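Local coordinates for transcriptional regulatory protein FIXJ (Sinorhizobium meliloti, PDB 1DBW), which acts as the receiver domain of a two-component transcription activator that, once activated by FixL, switches on the nifA and fixK genes of nitrogen fixation, at residues V9-P14 with D54-D59; I79-H84 with K104-T109. The protein carries 2 engineered substitutions. All blocks are in the same frame, centred on the assembly; numbering follows the deposited sequence.

Overall arrangement
Both contacts lie at the C-terminal ends of the strands of the parallel sheet, where the receiver domain has its acidic pocket. Interaction 1 links strand 5-10 to the end of the central strand 49-54, running from buried Val9, Asp10, Asp54 and Leu55 out to exposed Arg56; carboxylates and an arginine dominate it. Interaction 2 links strand 78-82 to the loop between strand 100-103 and helix 108-119, from buried Ile81 and Thr82 out to exposed His84 and Pro105; backbone and histidine hydrogen bonds and apolar packing hold it together. The two meet where Lys104 makes a salt bridge with Asp54 (NZ to OD2, 2.9 Å), and Ile81 CG2 packs against Asp54 CG.

Interaction 1. Residues V9-P14 with D54-D59; sequences VDDEEP and DLRMPD
Asp10 and Asp54 sit side by side as a bridged pair at the ends of two neighbouring parallel strands, their side chains on the same face of the sheet and pointing the same way. The strands are joined tightly by Asp54 N donating to Val9 O at 2.9 Å. Away from the carboxylates, Val9 CG1 meets Leu55 CD2 at 4.1 Å, a small apolar contact suited to branched aliphatic residues.

Around the two aspartates the chemistry is acidic. Asp10 OD2 and Asp54 OD1 approach to 3.3 Å as like charges, and Asp10 OD1 and Asp11 OD2 each come within 2.8 Å of Asp54 O, as pairs of acceptors rather than hydrogen bonds. One donor does reach Asp54 O, through a weak bond from Asp11 N. Acidic side chains so gathered suit a cation, and Asp10, Asp11, Asp54 and Arg56 make up the magnesium site, Arg56 probably through its backbone carbonyl, as in related receivers; Asp54 is also the predicted phosphorylation site. With chi1 of 68°, Asp11 CG lies between its own backbone N and carbonyl carbon, and OD2 receives a weak hydrogen bond from Arg56 N.

Toward solvent the contact is looser and held by charge. The extended Arg56 chain crosses the Asp11 side chain at about a right angle, with Asp11 OD2 near the guanidinium plane, 3.5 Å from NE. Glu12 comes from over one guanidinium face instead: its OE1 lies 2.8 Å from NH1 but well out of the plane, so charge attraction carries this salt bridge. A long, flat arginine suits acids approaching from both edge and face; its NH2 also bridges Asp54 OD1.

Asp54 OD2 pairs with Lys104, in the loop after strand 100-103. Strands 5-10 and 49-54 lie side by side here, and helix 13-25 starts just past the contact, its Arg16 bonding Asp10 O.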
loop_
_atom_site.group_PDB
_atom_site.type_symbol
_atom_site.label_atom_id
_atom_site.label_comp_id
_atom_site.label_asym_id
_atom_site.label_seq_id
_atom_site.Cartn_x
_atom_site.Cartn_y
_atom_site.Cartn_z
ATOM N N VAL A 9 -0.270 5.126 1.633
ATOM C CA VAL A 9 0.271 6.223 0.854
ATOM C C VAL A 9 -0.845 6.529 -0.132
ATOM O O VAL A 9 -1.174 5.710 -0.962
ATOM C CB VAL A 9 1.601 5.791 0.143
ATOM C CG1 VAL A 9 2.224 6.952 -0.586
ATOM C CG2 VAL A 9 2.590 5.321 1.165
ATOM N N ASP A 10 -1.556 7.626 0.095
ATOM C CA ASP A 10 -2.667 7.976 -0.803
ATOM C C ASP A 10 -2.586 9.447 -1.191
ATOM O O ASP A 10 -2.456 10.324 -0.331
ATOM C CB ASP A 10 -4.012 7.643 -0.140
ATOM C CG ASP A 10 -5.195 7.618 -1.125
ATOM O OD1 ASP A 10 -5.158 8.273 -2.197
ATOM O OD2 ASP A 10 -6.186 6.930 -0.806
ATOM N N ASP A 11 -2.623 9.684 -2.502
ATOM C CA ASP A 11 -2.542 11.020 -3.080
ATOM C C ASP A 11 -3.795 11.869 -2.833
ATOM O O ASP A 11 -3.685 13.047 -2.470
ATOM C CB ASP A 11 -2.248 10.925 -4.586
ATOM C CG ASP A 11 -3.410 10.338 -5.385
ATOM O OD1 ASP A 11 -3.873 11.003 -6.338
ATOM O OD2 ASP A 11 -3.870 9.220 -5.060
ATOM N N GLU A 12 -4.971 11.270 -3.031
ATOM C CA GLU A 12 -6.242 11.965 -2.831
ATOM C C GLU A 12 -6.537 12.071 -1.332
ATOM O O GLU A 12 -6.874 11.078 -0.689
ATOM C CB GLU A 12 -7.371 11.221 -3.560
ATOM C CG GLU A 12 -8.594 12.085 -3.868
ATOM C CD GLU A 12 -9.473 11.511 -4.979
ATOM O OE1 GLU A 12 -8.943 11.217 -6.076
ATOM O OE2 GLU A 12 -10.698 11.373 -4.764
ATOM N N GLU A 13 -6.388 13.278 -0.791
ATOM C CA GLU A 13 -6.616 13.532 0.625
ATOM C C GLU A 13 -7.762 12.802 1.319
ATOM O O GLU A 13 -7.519 12.043 2.263
ATOM N N PRO A 14 -9.019 12.986 0.869
ATOM C CA PRO A 14 -10.202 12.342 1.460
ATOM C C PRO A 14 -10.210 10.807 1.425
ATOM O O PRO A 14 -10.625 10.158 2.388
ATOM C CB PRO A 14 -11.355 12.935 0.642
ATOM C CG PRO A 14 -10.722 13.191 -0.695
ATOM C CD PRO A 14 -9.402 13.815 -0.287
ATOM N N ASP A 54 -2.451 3.935 -2.926
ATOM C CA ASP A 54 -3.614 4.352 -3.720
ATOM C C ASP A 54 -3.136 5.664 -4.337
ATOM O O ASP A 54 -3.429 6.766 -3.832
ATOM C CB ASP A 54 -4.890 4.565 -2.893
ATOM C CG ASP A 54 -6.118 4.870 -3.776
ATOM O OD1 ASP A 54 -7.227 4.997 -3.220
ATOM O OD2 ASP A 54 -5.978 4.965 -5.024
ATOM N N LEU A 55 -2.272 5.509 -5.341
ATOM C CA LEU A 55 -1.640 6.613 -6.069
ATOM C C LEU A 55 -2.251 6.697 -7.467
ATOM O O LEU A 55 -2.164 5.749 -8.253
ATOM C CB LEU A 55 -0.142 6.371 -6.165
ATOM C CG LEU A 55 0.521 6.322 -4.791
ATOM C CD1 LEU A 55 1.920 5.725 -4.879
ATOM C CD2 LEU A 55 0.539 7.722 -4.200
ATOM N N ARG A 56 -2.879 7.831 -7.751
ATOM C CA ARG A 56 -3.552 8.036 -9.031
ATOM C C ARG A 56 -2.776 8.897 -9.997
ATOM O O ARG A 56 -2.880 8.696 -11.208
ATOM C CB ARG A 56 -4.931 8.645 -8.804
ATOM C CG ARG A 56 -5.751 7.903 -7.768
ATOM C CD ARG A 56 -6.730 8.838 -7.098
ATOM N NE ARG A 56 -7.174 8.314 -5.813
ATOM C CZ ARG A 56 -8.449 8.132 -5.480
ATOM N NH1 ARG A 56 -9.416 8.431 -6.341
ATOM N NH2 ARG A 56 -8.758 7.654 -4.280
ATOM N N MET A 57 -2.034 9.879 -9.483
ATOM C CA MET A 57 -1.239 10.742 -10.373
ATOM C C MET A 57 -0.085 9.916 -10.972
ATOM O O MET A 57 0.837 9.485 -10.249
ATOM C CB MET A 57 -0.712 11.971 -9.617
ATOM C CG MET A 57 0.414 12.709 -10.335
ATOM S SD MET A 57 0.227 12.707 -12.142
ATOM C CE MET A 57 -0.645 14.296 -12.384
ATOM N N PRO A 58 -0.138 9.653 -12.298
ATOM C CA PRO A 58 0.875 8.873 -13.036
ATOM C C PRO A 58 2.341 9.355 -12.919
ATOM O O PRO A 58 3.257 8.769 -13.541
ATOM C CB PRO A 58 0.353 8.919 -14.482
ATOM C CG PRO A 58 -0.414 10.238 -14.528
ATOM C CD PRO A 58 -1.174 10.165 -13.216
ATOM N N ASP A 59 2.551 10.417 -12.128
ATOM C CA ASP A 59 3.873 11.000 -11.866
ATOM C C ASP A 59 4.654 10.074 -10.929
ATOM O O ASP A 59 5.886 10.170 -10.799
ATOM C CB ASP A 59 3.721 12.375 -11.217
#

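Interaction 2. Residues I79-H84 with K104-T109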
loop_
_atom_site.group_PDB
_atom_site.type_symbol
_atom_site.label_atom_id
_atom_site.label_comp_id
_atom_site.label_asym_id
_atom_site.label_seq_id
_atom_site.Cartn_x
_atom_site.Cartn_y
_atom_site.Cartn_z
ATOM N N ILE A 79 0.434 -3.859 -1.230
ATOM C CA ILE A 79 -0.863 -4.024 -1.863
ATOM C C ILE A 79 -1.019 -2.733 -2.648
ATOM O O ILE A 79 -0.917 -1.628 -2.100
ATOM C CB ILE A 79 -1.970 -4.088 -0.813
ATOM C CG1 ILE A 79 -1.756 -5.307 0.094
ATOM C CG2 ILE A 79 -3.340 -4.164 -1.499
ATOM C CD1 ILE A 79 -1.472 -6.585 -0.707
ATOM N N VAL A 80 -1.289 -2.849 -3.941
ATOM C CA VAL A 80 -1.422 -1.648 -4.774
ATOM C C VAL A 80 -2.892 -1.519 -5.136
ATOM O O VAL A 80 -3.451 -2.429 -5.665
ATOM C CB VAL A 80 -0.564 -1.780 -6.076
ATOM C CG1 VAL A 80 -0.836 -0.605 -7.011
ATOM C CG2 VAL A 80 0.965 -1.819 -5.706
ATOM N N ILE A 81 -3.531 -0.434 -4.716
ATOM C CA ILE A 81 -4.936 -0.231 -5.038
ATOM C C ILE A 81 -4.904 0.368 -6.436
ATOM O O ILE A 81 -4.230 1.392 -6.673
ATOM C CB ILE A 81 -5.598 0.720 -4.050
ATOM C CG1 ILE A 81 -5.678 0.028 -2.692
ATOM C CG2 ILE A 81 -6.989 1.065 -4.539
ATOM C CD1 ILE A 81 -6.127 0.966 -1.560
ATOM N N THR A 82 -5.705 -0.218 -7.312
ATOM C CA THR A 82 -5.712 0.196 -8.708
ATOM C C THR A 82 -7.051 0.779 -9.174
ATOM O O THR A 82 -8.109 0.505 -8.596
ATOM C CB THR A 82 -5.277 -1.003 -9.614
ATOM O OG1 THR A 82 -6.182 -2.094 -9.422
ATOM C CG2 THR A 82 -3.857 -1.505 -9.218
ATOM N N GLY A 83 -6.985 1.568 -10.246
ATOM C CA GLY A 83 -8.176 2.197 -10.777
ATOM C C GLY A 83 -9.232 1.239 -11.281
ATOM O O GLY A 83 -8.923 0.127 -11.747
ATOM N N HIS A 84 -10.493 1.666 -11.168
ATOM C CA HIS A 84 -11.601 0.851 -11.640
ATOM C C HIS A 84 -11.372 0.600 -13.137
ATOM O O HIS A 84 -11.122 1.559 -13.889
ATOM C CB HIS A 84 -12.935 1.570 -11.440
ATOM C CG HIS A 84 -14.114 0.759 -11.873
ATOM N ND1 HIS A 84 -14.398 -0.482 -11.341
ATOM C CD2 HIS A 84 -15.059 0.989 -12.820
ATOM C CE1 HIS A 84 -15.467 -0.982 -11.941
ATOM N NE2 HIS A 84 -15.885 -0.111 -12.841
ATOM N N LYS A 104 -10.480 -0.774 -7.385
ATOM C CA LYS A 104 -11.505 0.064 -6.805
ATOM C C LYS A 104 -12.798 0.012 -7.633
ATOM O O LYS A 104 -12.747 -0.163 -8.861
ATOM C CB LYS A 104 -11.036 1.522 -6.795
ATOM C CG LYS A 104 -9.863 1.793 -5.909
ATOM C CD LYS A 104 -9.632 3.276 -5.708
ATOM C CE LYS A 104 -8.839 3.885 -6.845
ATOM N NZ LYS A 104 -8.441 5.265 -6.493
ATOM N N PRO A 105 -13.969 0.085 -6.967
ATOM C CA PRO A 105 -14.166 0.201 -5.512
ATOM C C PRO A 105 -14.024 -1.190 -4.910
ATOM O O PRO A 105 -14.210 -2.214 -5.608
ATOM C CB PRO A 105 -15.623 0.677 -5.384
ATOM C CG PRO A 105 -15.958 1.232 -6.757
ATOM C CD PRO A 105 -15.240 0.304 -7.688
ATOM N N PHE A 106 -13.662 -1.250 -3.624
ATOM C CA PHE A 106 -13.506 -2.538 -2.962
ATOM C C PHE A 106 -14.264 -2.564 -1.648
ATOM O O PHE A 106 -14.529 -1.514 -1.070
ATOM C CB PHE A 106 -12.021 -2.822 -2.686
ATOM C CG PHE A 106 -11.312 -1.693 -1.984
ATOM C CD1 PHE A 106 -11.433 -1.533 -0.601
ATOM C CD2 PHE A 106 -10.588 -0.753 -2.697
ATOM C CE1 PHE A 106 -10.850 -0.444 0.067
ATOM C CE2 PHE A 106 -9.999 0.337 -2.046
ATOM C CZ PHE A 106 -10.134 0.493 -0.652
ATOM N N GLU A 107 -14.578 -3.770 -1.180
ATOM C CA GLU A 107 -15.257 -3.960 0.094
ATOM C C GLU A 107 -14.163 -3.907 1.155
ATOM O O GLU A 107 -13.048 -4.395 0.941
ATOM C CB GLU A 107 -15.890 -5.361 0.214
ATOM C CG GLU A 107 -16.913 -5.731 -0.822
ATOM C CD GLU A 107 -18.332 -5.395 -0.419
ATOM O OE1 GLU A 107 -18.592 -5.131 0.783
ATOM O OE2 GLU A 107 -19.197 -5.401 -1.327
ATOM N N ASP A 108 -14.526 -3.418 2.321
ATOM C CA ASP A 108 -13.581 -3.346 3.424
ATOM C C ASP A 108 -13.039 -4.731 3.751
ATOM O O ASP A 108 -11.845 -4.895 3.966
ATOM C CB ASP A 108 -14.260 -2.765 4.663
ATOM C CG ASP A 108 -14.636 -1.301 4.488
ATOM O OD1 ASP A 108 -14.022 -0.614 3.647
ATOM O OD2 ASP A 108 -15.542 -0.845 5.202
ATOM N N THR A 109 -13.894 -5.753 3.732
ATOM C CA THR A 109 -13.415 -7.091 4.051
ATOM C C THR A 109 -12.331 -7.552 3.083
ATOM O O THR A 109 -11.370 -8.184 3.493
ATOM C CB THR A 109 -14.560 -8.113 4.064
ATOM O OG1 THR A 109 -15.170 -8.130 2.771
ATOM C CG2 THR A 109 -15.595 -7.728 5.109
#
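The meeting of Ile81, Thr82 and His84 with Lys104, Pro105 and Phe106 is a mixed contact of hydrogen bonds and aliphatic packing, set where strand 78-82 runs out among the C-terminal ends of the strands. Lys104 N donates to Thr82 O at 3.0 Å, bringing the loop after strand 100-103 up to the end of its neighbour. Further on, His84 ND1 uses its N-H to bond Lys104 O at 3.0 Å. It meets the acceptor in the carbonyl plane, on a lone pair, but the oxygen lies 17° out of the imidazole plane and the bond is bent to 133°. Histidine suits this exposed place because its ring offers an N-H close to the backbone.

In this receiver fold of the CheY clan, the loop carries a lysine followed by a cis proline, and Lys104 runs across the end of strand 78-82 toward strand 49-54. Its chi3 of -83° turns CE out of the extended line of the chain, and beyond it NZ pairs with Asp54, the magnesium-binding residue. A long aliphatic stem suits the route: Lys104 CG presses on Ile81 CG2 at 3.3 Å, tighter than a usual carbon contact, and the two side chains cross at about a right angle.

Ile81 CG2 touches both Lys104 CG and Phe106 CE2, while CD1 meets the phenyl alone, 4.0 Å from CE2. A broad apolar ring suits Phe106, which also touches Ile111 of helix 108-119; Ile81 in turn packs on Leu19 of helix 13-25. On the outer side, proline, whose ring can accommodate the cis peptide, places Pro105 CD 3.8 Å from His84 ND1.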